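Local coordinates for protein putative phosphosugar isomerase (Clostridium difficile, PDB 3G68) that probably binds and isomerises phosphorylated sugars through its pair of SIS domains, at residues 149-154 with 309-314. Sequence-based numbering, arbitrary orientation.
Sequences CTKLNL and YQTFNF
Lys151 sets out from its helix with CG anti to the carbonyl carbon and bends at chi3 (-71°), and Thr311 turns OG1 anti to its own backbone N (chi1 -167°); the two side chains thereby meet tip to tip. The ammonium group uses both oxygens that Thr311 offers. NZ donates to Thr311 OG1 over a short 2.6 Å and to Thr311 O at 3.1 Å, the latter approach coming from above the carbonyl plane, 48° out of it. Asp222 joins both tips, its OD1 in a salt bridge with Lys151 NZ and its OD2 in a hydrogen bond with Thr311 OG1. The three residues close a small polar network in which a buried lysine has a carboxylate as counter-charge, which probably favours its protonated form. Gln51 and Val52 of helix 43-59 touch the lysine side chain.

Beside this polar grip lies an apolar one. The Phe312 ring directs its outer edge at the helix: Leu152 CA sits near the ring plane, 4.1 Å from Phe312 CZ, and Leu152 CB lies 4.2 Å from Phe312 CE1. One ring face is taken by the methyl of the preceding threonine, Thr311 CG2, 3.8 Å above the ring centre, so a single residue serves the ammonium with its polar atoms and the phenyl ring with its methyl. Met15 of helix 4-20 touches both Leu152 and Phe312.

The principle illustrated is that a buried charge can join distant parts of a chain when its partners are supplied together. Here helix 145-165 meets the loop between strand 299-300 and helix 316-324, tying together the two halves of a double-SIS protein, each built on a five-stranded parallel sheet.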
loop_
_atom_site.group_PDB
_atom_site.type_symbol
_atom_site.label_atom_id
_atom_site.label_comp_id
_atom_site.label_asym_id
_atom_site.label_seq_id
_atom_site.Cartn_x
_atom_site.Cartn_y
_atom_site.Cartn_z
ATOM N N CYS B 149 42.826 -12.025 -14.363
ATOM C CA CYS B 149 42.178 -13.316 -14.486
ATOM C C CYS B 149 43.134 -14.478 -14.163
ATOM O O CYS B 149 42.663 -15.509 -13.713
ATOM C CB CYS B 149 41.547 -13.486 -15.867
ATOM S SG CYS B 149 40.189 -12.382 -16.234
ATOM N N THR B 150 44.452 -14.312 -14.350
ATOM C CA THR B 150 45.440 -15.370 -14.028
ATOM C C THR B 150 45.633 -15.431 -12.493
ATOM O O THR B 150 45.646 -16.518 -11.883
ATOM C CB THR B 150 46.780 -15.144 -14.798
ATOM O OG1 THR B 150 46.523 -15.246 -16.221
ATOM C CG2 THR B 150 47.866 -16.150 -14.380
ATOM N N LYS B 151 45.755 -14.267 -11.846
ATOM C CA LYS B 151 45.796 -14.226 -10.387
ATOM C C LYS B 151 44.534 -14.888 -9.787
ATOM O O LYS B 151 44.636 -15.684 -8.870
ATOM C CB LYS B 151 45.901 -12.808 -9.868
ATOM C CG LYS B 151 47.224 -12.116 -10.190
ATOM C CD LYS B 151 47.310 -10.781 -9.445
ATOM C CE LYS B 151 46.340 -9.700 -10.002
ATOM N NZ LYS B 151 46.556 -8.390 -9.362
ATOM N N LEU B 152 43.358 -14.553 -10.320
ATOM C CA LEU B 152 42.110 -15.158 -9.846
ATOM C C LEU B 152 42.154 -16.672 -10.016
ATOM O O LEU B 152 41.817 -17.408 -9.101
ATOM C CB LEU B 152 40.902 -14.616 -10.614
ATOM C CG LEU B 152 39.513 -15.151 -10.259
ATOM C CD1 LEU B 152 39.173 -15.019 -8.772
ATOM C CD2 LEU B 152 38.476 -14.367 -11.082
ATOM N N ASN B 153 42.582 -17.122 -11.184
ATOM C CA ASN B 153 42.660 -18.565 -11.510
ATOM C C ASN B 153 43.543 -19.340 -10.528
ATOM O O ASN B 153 43.195 -20.448 -10.093
ATOM C CB ASN B 153 43.162 -18.769 -12.956
ATOM C CG ASN B 153 42.291 -19.735 -13.745
ATOM O OD1 ASN B 153 41.058 -19.626 -13.723
ATOM N ND2 ASN B 153 42.914 -20.664 -14.458
ATOM N N LEU B 154 44.676 -18.735 -10.171
ATOM C CA LEU B 154 45.587 -19.262 -9.151
ATOM C C LEU B 154 44.937 -19.314 -7.753
ATOM O O LEU B 154 45.143 -20.266 -7.008
ATOM C CB LEU B 154 46.862 -18.442 -9.082
ATOM C CG LEU B 154 47.853 -18.638 -10.234
ATOM C CD1 LEU B 154 48.840 -17.478 -10.288
ATOM C CD2 LEU B 154 48.569 -19.978 -10.071
ATOM N N TYR B 309 42.917 -9.794 -1.203
ATOM C CA TYR B 309 41.934 -9.425 -2.253
ATOM C C TYR B 309 42.034 -8.000 -2.792
ATOM O O TYR B 309 41.485 -7.695 -3.869
ATOM C CB TYR B 309 40.482 -9.798 -1.837
ATOM C CG TYR B 309 40.353 -11.257 -1.417
ATOM C CD1 TYR B 309 40.958 -12.278 -2.148
ATOM C CD2 TYR B 309 39.632 -11.613 -0.270
ATOM C CE1 TYR B 309 40.856 -13.623 -1.743
ATOM C CE2 TYR B 309 39.507 -12.928 0.108
ATOM C CZ TYR B 309 40.128 -13.928 -0.616
ATOM O OH TYR B 309 40.026 -15.240 -0.224
ATOM N N GLN B 310 42.767 -7.150 -2.088
ATOM C CA GLN B 310 43.073 -5.791 -2.577
ATOM C C GLN B 310 43.799 -5.841 -3.908
ATOM O O GLN B 310 43.835 -4.834 -4.622
ATOM C CB GLN B 310 43.912 -5.007 -1.552
ATOM C CG GLN B 310 45.319 -5.590 -1.322
ATOM C CD GLN B 310 46.148 -4.810 -0.302
ATOM O OE1 GLN B 310 45.919 -3.635 -0.042
ATOM N NE2 GLN B 310 47.112 -5.482 0.280
ATOM N N THR B 311 44.406 -6.980 -4.234
ATOM C CA THR B 311 45.091 -7.162 -5.506
ATOM C C THR B 311 44.156 -6.903 -6.710
ATOM O O THR B 311 44.604 -6.574 -7.776
ATOM C CB THR B 311 45.759 -8.565 -5.625
ATOM O OG1 THR B 311 46.659 -8.578 -6.747
ATOM C CG2 THR B 311 44.703 -9.669 -5.779
ATOM N N PHE B 312 42.858 -7.064 -6.540
ATOM C CA PHE B 312 41.923 -6.815 -7.650
ATOM C C PHE B 312 41.564 -5.371 -7.886
ATOM O O PHE B 312 40.751 -5.096 -8.764
ATOM C CB PHE B 312 40.669 -7.676 -7.492
ATOM C CG PHE B 312 40.987 -9.105 -7.515
ATOM C CD1 PHE B 312 41.542 -9.670 -8.670
ATOM C CD2 PHE B 312 40.839 -9.897 -6.377
ATOM C CE1 PHE B 312 41.904 -11.029 -8.680
ATOM C CE2 PHE B 312 41.186 -11.244 -6.407
ATOM C CZ PHE B 312 41.717 -11.802 -7.561
ATOM N N ASN B 313 42.112 -4.463 -7.075
ATOM C CA ASN B 313 41.881 -3.046 -7.262
ATOM C C ASN B 313 43.100 -2.143 -7.278
ATOM O O ASN B 313 43.049 -1.117 -7.927
ATOM C CB ASN B 313 41.026 -2.502 -6.111
ATOM C CG ASN B 313 39.663 -3.177 -5.969
ATOM O OD1 ASN B 313 39.121 -3.170 -4.873
ATOM N ND2 ASN B 313 39.096 -3.719 -7.054
ATOM N N PHE B 314 44.180 -2.494 -6.572
ATOM C CA PHE B 314 45.230 -1.493 -6.288
ATOM C C PHE B 314 45.937 -0.837 -7.465
ATOM O O PHE B 314 46.153 0.383 -7.447
ATOM C CB PHE B 314 46.290 -2.001 -5.298
ATOM C CG PHE B 314 46.485 -1.079 -4.151
ATOM C CD1 PHE B 314 46.975 0.200 -4.348
ATOM C CD2 PHE B 314 46.110 -1.475 -2.863
ATOM C CE1 PHE B 314 47.132 1.078 -3.252
ATOM C CE2 PHE B 314 46.227 -0.617 -1.802
ATOM C CZ PHE B 314 46.730 0.667 -1.998
#